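Local coordinates for D-alanyl-D-alanine carboxypeptidase (Streptococcus pneumoniae R6, PDB 1XP4), which probably trims the terminal D-alanine from peptidoglycan precursor peptides, acting as a serine-type D-alanyl-D-alanine carboxypeptidase of the S11 family, at residues A[70-75]-A[112-117]; A[97-102]-A[196-201]. All coordinates share one frame; numbering follows the deposited sequence.

Contact 1: A[70-75]-A[112-117]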
loop_
_atom_site.group_PDB
_atom_site.type_symbol
_atom_site.label_atom_id
_atom_site.label_comp_id
_atom_site.label_asym_id
_atom_site.label_seq_id
_atom_site.Cartn_x
_atom_site.Cartn_y
_atom_site.Cartn_z
ATOM N N ASP A 70 -12.268 28.661 0.679
ATOM C CA ASP A 70 -13.086 28.888 -0.508
ATOM C C ASP A 70 -12.910 27.836 -1.610
ATOM O O ASP A 70 -13.882 27.220 -2.056
ATOM C CB ASP A 70 -12.791 30.272 -1.088
ATOM C CG ASP A 70 -12.978 31.391 -0.074
ATOM O OD1 ASP A 70 -13.799 31.233 0.862
ATOM O OD2 ASP A 70 -12.307 32.439 -0.237
ATOM N N TYR A 71 -11.670 27.648 -2.049
ATOM C CA TYR A 71 -11.346 26.688 -3.098
ATOM C C TYR A 71 -11.916 25.287 -2.849
ATOM O O TYR A 71 -12.654 24.761 -3.681
ATOM C CB TYR A 71 -9.821 26.651 -3.289
ATOM C CG TYR A 71 -9.244 25.420 -3.965
ATOM C CD1 TYR A 71 -9.840 24.861 -5.097
ATOM C CD2 TYR A 71 -8.059 24.845 -3.494
ATOM C CE1 TYR A 71 -9.269 23.759 -5.745
ATOM C CE2 TYR A 71 -7.478 23.749 -4.132
ATOM C CZ TYR A 71 -8.086 23.208 -5.256
ATOM O OH TYR A 71 -7.511 22.114 -5.878
ATOM N N PRO A 72 -11.593 24.670 -1.701
ATOM C CA PRO A 72 -12.127 23.331 -1.450
ATOM C C PRO A 72 -13.622 23.371 -1.189
ATOM O O PRO A 72 -14.351 22.456 -1.548
ATOM C CB PRO A 72 -11.355 22.872 -0.215
ATOM C CG PRO A 72 -10.103 23.673 -0.273
ATOM C CD PRO A 72 -10.601 25.023 -0.676
ATOM N N TYR A 73 -14.081 24.441 -0.561
ATOM C CA TYR A 73 -15.487 24.550 -0.240
ATOM C C TYR A 73 -16.368 24.711 -1.469
ATOM O O TYR A 73 -17.396 24.044 -1.593
ATOM C CB TYR A 73 -15.709 25.709 0.727
ATOM C CG TYR A 73 -17.162 26.014 0.983
ATOM C CD1 TYR A 73 -18.020 25.050 1.526
ATOM C CD2 TYR A 73 -17.691 27.259 0.657
ATOM C CE1 TYR A 73 -19.366 25.322 1.732
ATOM C CE2 TYR A 73 -19.032 27.544 0.858
ATOM C CZ TYR A 73 -19.866 26.576 1.392
ATOM O OH TYR A 73 -21.198 26.875 1.566
ATOM N N GLN A 74 -15.975 25.593 -2.378
ATOM C CA GLN A 74 -16.762 25.813 -3.586
ATOM C C GLN A 74 -16.752 24.587 -4.469
ATOM O O GLN A 74 -17.744 24.264 -5.115
ATOM C CB GLN A 74 -16.210 26.994 -4.381
ATOM C CG GLN A 74 -16.647 28.358 -3.882
ATOM C CD GLN A 74 -15.548 29.392 -4.037
ATOM O OE1 GLN A 74 -14.658 29.251 -4.886
ATOM N NE2 GLN A 74 -15.605 30.445 -3.221
ATOM N N LEU A 75 -15.618 23.906 -4.495
ATOM C CA LEU A 75 -15.475 22.721 -5.316
ATOM C C LEU A 75 -16.569 21.694 -5.043
ATOM O O LEU A 75 -16.755 20.751 -5.812
ATOM C CB LEU A 75 -14.102 22.092 -5.074
ATOM C CG LEU A 75 -13.701 20.901 -5.937
ATOM C CD1 LEU A 75 -13.739 21.299 -7.397
ATOM C CD2 LEU A 75 -12.315 20.442 -5.553
ATOM N N LEU A 112 -7.043 18.732 4.020
ATOM C CA LEU A 112 -5.947 18.143 4.782
ATOM C C LEU A 112 -4.589 18.673 4.308
ATOM O O LEU A 112 -3.698 18.963 5.116
ATOM C CB LEU A 112 -5.982 16.620 4.646
ATOM C CG LEU A 112 -7.082 15.895 5.425
ATOM C CD1 LEU A 112 -7.194 14.446 4.964
ATOM C CD2 LEU A 112 -6.779 15.976 6.913
ATOM N N ALA A 113 -4.447 18.798 2.989
ATOM C CA ALA A 113 -3.213 19.274 2.378
ATOM C C ALA A 113 -2.870 20.706 2.791
ATOM O O ALA A 113 -1.724 20.995 3.143
ATOM C CB ALA A 113 -3.315 19.172 0.856
ATOM N N GLU A 114 -3.856 21.599 2.737
ATOM C CA GLU A 114 -3.633 22.992 3.114
ATOM C C GLU A 114 -3.295 23.064 4.594
ATOM O O GLU A 114 -2.504 23.902 5.023
ATOM C CB GLU A 114 -4.872 23.840 2.848
ATOM C CG GLU A 114 -5.267 23.930 1.398
ATOM C CD GLU A 114 -6.243 25.061 1.153
ATOM O OE1 GLU A 114 -7.107 25.298 2.027
ATOM O OE2 GLU A 114 -6.147 25.710 0.087
ATOM N N LYS A 115 -3.903 22.179 5.373
ATOM C CA LYS A 115 -3.655 22.132 6.800
ATOM C C LYS A 115 -2.221 21.712 7.089
ATOM O O LYS A 115 -1.591 22.233 8.010
ATOM C CB LYS A 115 -4.600 21.138 7.464
ATOM C CG LYS A 115 -4.469 21.066 8.975
ATOM C CD LYS A 115 -4.855 22.396 9.602
ATOM C CE LYS A 115 -5.010 22.285 11.106
ATOM N NZ LYS A 115 -5.303 23.603 11.722
ATOM N N ILE A 116 -1.702 20.773 6.301
ATOM C CA ILE A 116 -0.348 20.276 6.523
ATOM C C ILE A 116 0.773 21.087 5.880
ATOM O O ILE A 116 1.861 21.183 6.447
ATOM C CB ILE A 116 -0.215 18.787 6.067
ATOM C CG1 ILE A 116 -1.178 17.909 6.873
ATOM C CG2 ILE A 116 1.218 18.279 6.285
ATOM C CD1 ILE A 116 -1.097 16.430 6.546
ATOM N N ALA A 117 0.522 21.677 4.715
ATOM C CA ALA A 117 1.564 22.442 4.030
ATOM C C ALA A 117 1.222 23.896 3.707
ATOM O O ALA A 117 2.024 24.603 3.085
ATOM C CB ALA A 117 1.974 21.716 2.748
#

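Contact 2: A[97-102]-A[196-201]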
loop_
_atom_site.group_PDB
_atom_site.type_symbol
_atom_site.label_atom_id
_atom_site.label_comp_id
_atom_site.label_asym_id
_atom_site.label_seq_id
_atom_site.Cartn_x
_atom_site.Cartn_y
_atom_site.Cartn_z
ATOM N N LEU A 97 -10.082 12.467 6.892
ATOM C CA LEU A 97 -9.372 11.250 6.543
ATOM C C LEU A 97 -10.380 10.169 6.165
ATOM O O LEU A 97 -10.220 9.464 5.168
ATOM C CB LEU A 97 -8.547 10.775 7.732
ATOM C CG LEU A 97 -7.060 10.555 7.487
ATOM C CD1 LEU A 97 -6.433 10.041 8.776
ATOM C CD2 LEU A 97 -6.856 9.571 6.348
ATOM N N GLU A 98 -11.420 10.042 6.975
ATOM C CA GLU A 98 -12.448 9.052 6.726
ATOM C C GLU A 98 -13.159 9.416 5.422
ATOM O O GLU A 98 -13.378 8.556 4.570
ATOM C CB GLU A 98 -13.437 9.028 7.898
ATOM C CG GLU A 98 -14.161 7.703 8.097
ATOM C CD GLU A 98 -13.974 7.139 9.499
ATOM O OE1 GLU A 98 -12.818 7.062 9.964
ATOM O OE2 GLU A 98 -14.979 6.764 10.135
ATOM N N ALA A 99 -13.503 10.693 5.263
ATOM C CA ALA A 99 -14.181 11.160 4.055
ATOM C C ALA A 99 -13.315 10.940 2.806
ATOM O O ALA A 99 -13.825 10.581 1.741
ATOM C CB ALA A 99 -14.538 12.628 4.194
ATOM N N THR A 100 -12.008 11.146 2.945
ATOM C CA THR A 100 -11.079 10.969 1.835
ATOM C C THR A 100 -10.961 9.516 1.371
ATOM O O THR A 100 -11.172 9.209 0.198
ATOM C CB THR A 100 -9.654 11.475 2.202
ATOM O OG1 THR A 100 -9.669 12.898 2.344
ATOM C CG2 THR A 100 -8.656 11.114 1.124
ATOM N N LEU A 101 -10.626 8.623 2.293
ATOM C CA LEU A 101 -10.438 7.223 1.949
ATOM C C LEU A 101 -11.701 6.428 1.653
ATOM O O LEU A 101 -11.693 5.545 0.800
ATOM C CB LEU A 101 -9.650 6.532 3.058
ATOM C CG LEU A 101 -8.206 7.011 3.220
ATOM C CD1 LEU A 101 -7.603 6.447 4.491
ATOM C CD2 LEU A 101 -7.403 6.583 2.010
ATOM N N VAL A 102 -12.787 6.741 2.346
ATOM C CA VAL A 102 -14.034 6.016 2.149
ATOM C C VAL A 102 -14.909 6.521 1.002
ATOM O O VAL A 102 -15.467 5.724 0.244
ATOM C CB VAL A 102 -14.872 6.029 3.441
ATOM C CG1 VAL A 102 -16.179 5.287 3.219
ATOM C CG2 VAL A 102 -14.075 5.401 4.577
ATOM N N SER A 196 -19.399 4.834 7.001
ATOM C CA SER A 196 -18.987 5.481 8.232
ATOM C C SER A 196 -19.793 6.754 8.405
ATOM O O SER A 196 -20.713 7.023 7.630
ATOM C CB SER A 196 -17.490 5.796 8.169
ATOM O OG SER A 196 -17.070 6.536 9.299
ATOM N N THR A 197 -19.447 7.540 9.415
ATOM C CA THR A 197 -20.169 8.775 9.665
ATOM C C THR A 197 -19.251 9.971 9.502
ATOM O O THR A 197 -18.096 9.937 9.920
ATOM C CB THR A 197 -20.754 8.811 11.088
ATOM O OG1 THR A 197 -20.928 7.476 11.582
ATOM C CG2 THR A 197 -22.092 9.506 11.072
ATOM N N PHE A 198 -19.770 11.027 8.886
ATOM C CA PHE A 198 -18.998 12.243 8.682
ATOM C C PHE A 198 -19.745 13.400 9.317
ATOM O O PHE A 198 -20.619 14.006 8.696
ATOM C CB PHE A 198 -18.806 12.532 7.196
ATOM C CG PHE A 198 -17.982 13.756 6.926
ATOM C CD1 PHE A 198 -16.612 13.754 7.178
ATOM C CD2 PHE A 198 -18.573 14.916 6.439
ATOM C CE1 PHE A 198 -15.839 14.888 6.949
ATOM C CE2 PHE A 198 -17.813 16.058 6.205
ATOM C CZ PHE A 198 -16.436 16.043 6.460
ATOM N N ALA A 199 -19.401 13.695 10.562
ATOM C CA ALA A 199 -20.043 14.782 11.279
ATOM C C ALA A 199 -21.562 14.671 11.198
ATOM O O ALA A 199 -22.242 15.657 10.918
ATOM C CB ALA A 199 -19.587 16.118 10.710
ATOM N N GLY A 200 -22.094 13.473 11.432
ATOM C CA GLY A 200 -23.535 13.308 11.391
ATOM C C GLY A 200 -24.111 12.491 10.248
ATOM O O GLY A 200 -24.768 11.484 10.492
HETATM N N MSE A 201 -23.895 12.913 9.005
HETATM C CA MSE A 201 -24.432 12.169 7.868
HETATM C C MSE A 201 -23.626 10.895 7.643
HETATM O O MSE A 201 -22.509 10.756 8.148
HETATM C CB MSE A 201 -24.403 13.019 6.598
HETATM C CG MSE A 201 -23.020 13.174 6.003
HETATM SE SE MSE A 201 -23.051 14.057 4.298
HETATM C CE MSE A 201 -23.725 12.613 3.213
#

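Contact 1: A[70-75]-A[112-117]
Glu-114 of helix 106-117 reaches across to Tyr-71 and Pro-72 of the short helix 70-74, joining two helices of the peptidase domain, which belongs to the beta-lactamase clan. The two backbones stay well apart, 9.6 Å between the CA atoms of Pro-72 and Glu-114, and only 79 Å² is buried between the segments. One long side chain therefore does the bridging.

The contact across the two segments is loose van der Waals contact, with no hydrogen bond. Glu-114 is extended beyond CG and carries its carboxylate toward the first turn of the short helix, where the two oxygens take different neighbours. OE1 lies 4.1 Å from CG of the Pro-72 ring, whereas OE2 approaches the Tyr-71 ring at its edge and close to its plane. Carboxylate and ring planes are inclined by 62°, so the two flat groups do not stack. The Tyr-71 ring is set toward Glu-114 by a first torsion of 160°, which places CG opposite the backbone N.

The polar atoms of both segments find partners just outside. Glu-114 OE1 bonds to Ser-69 OG, immediately before helix 70-74, which fixes the carboxylate at the start of that helix; its approach to the Pro-72 ring is mere contact. Tyr-71 OH bonds to Glu-120 OE1 at the beginning of helix 120-133, and Pro-72 O to Ser-107 OG near the start of helix 106-117. Ile-110, one turn before Glu-114, packs against both Tyr-71 and Pro-72.

The short helix has its own backbone bonds, including Gln-74 N to Asp-70 O at 2.7 Å. The side chain of Tyr-71 is about 10 Å from that of Lys-44, the predicted proton acceptor. Tyr-71 comes nearest to Glu-114 through CD2, 4.2 Å from Glu-114 OE2.

Contact 2: A[97-102]-A[196-201]
The phenyl ring of Phe-198 meets the methyl group of Ala-99 obliquely: Ala-99 CB is 3.8 Å from Phe-198 CE1, and CD1 is equally near. The same ring stacks with Tyr-91, and Ile-84 touches both Phe-198 and Ala-99. A first torsion of -178° sets the ring opposite its backbone N and brings it to the helix, although the bond from CA to CB of Phe-198 does not itself aim there.

The other flat group is the Glu-98 carboxylate, carried beside Ser-196 on a side chain bent at its second torsion (124°). The modelled approach of OE2 to Ser-196 OG is too close to be reliable; OE2 is salt-bridged to Lys-193.

Strand 196-198 crosses helix 97-102 at -127°, with 8.7 Å between their axes. It forms a beta-hairpin with 201-204 through a two-residue loop, where Gly-200 has backbone angles that call for glycine. The side chain of Ala-99 is about 9 Å from those of Ser-104 and Lys-44, both predicted active-site residues, so the hairpin packs on the helix leading to the probable catalytic centre. Leu-97 and Leu-101 of that helix, 93-103, pack on helix 44-57 and Thr-100 on helix 106-117.

How the contacts relate
Contact 2 is the more buried, with a helix and a hairpin strand meeting through the apolar Ala-99 and Phe-198, beside a carboxylate whose charge is paired outside both segments. Contact 1 is smaller and only partly buried; a single glutamate spans the gap between two helices, and the polar bonds lie outside the pair. Each contact thus has a glutamate whose strongest partner is beyond its own segments, a serine in one case and a lysine in the other. Their centres are 16 Å apart. Helices 93-103 and 106-117, consecutive in the chain, connect them directly: Leu-112 CD1 of contact 1 packs 3.9 Å from Thr-100 OG1 of contact 2.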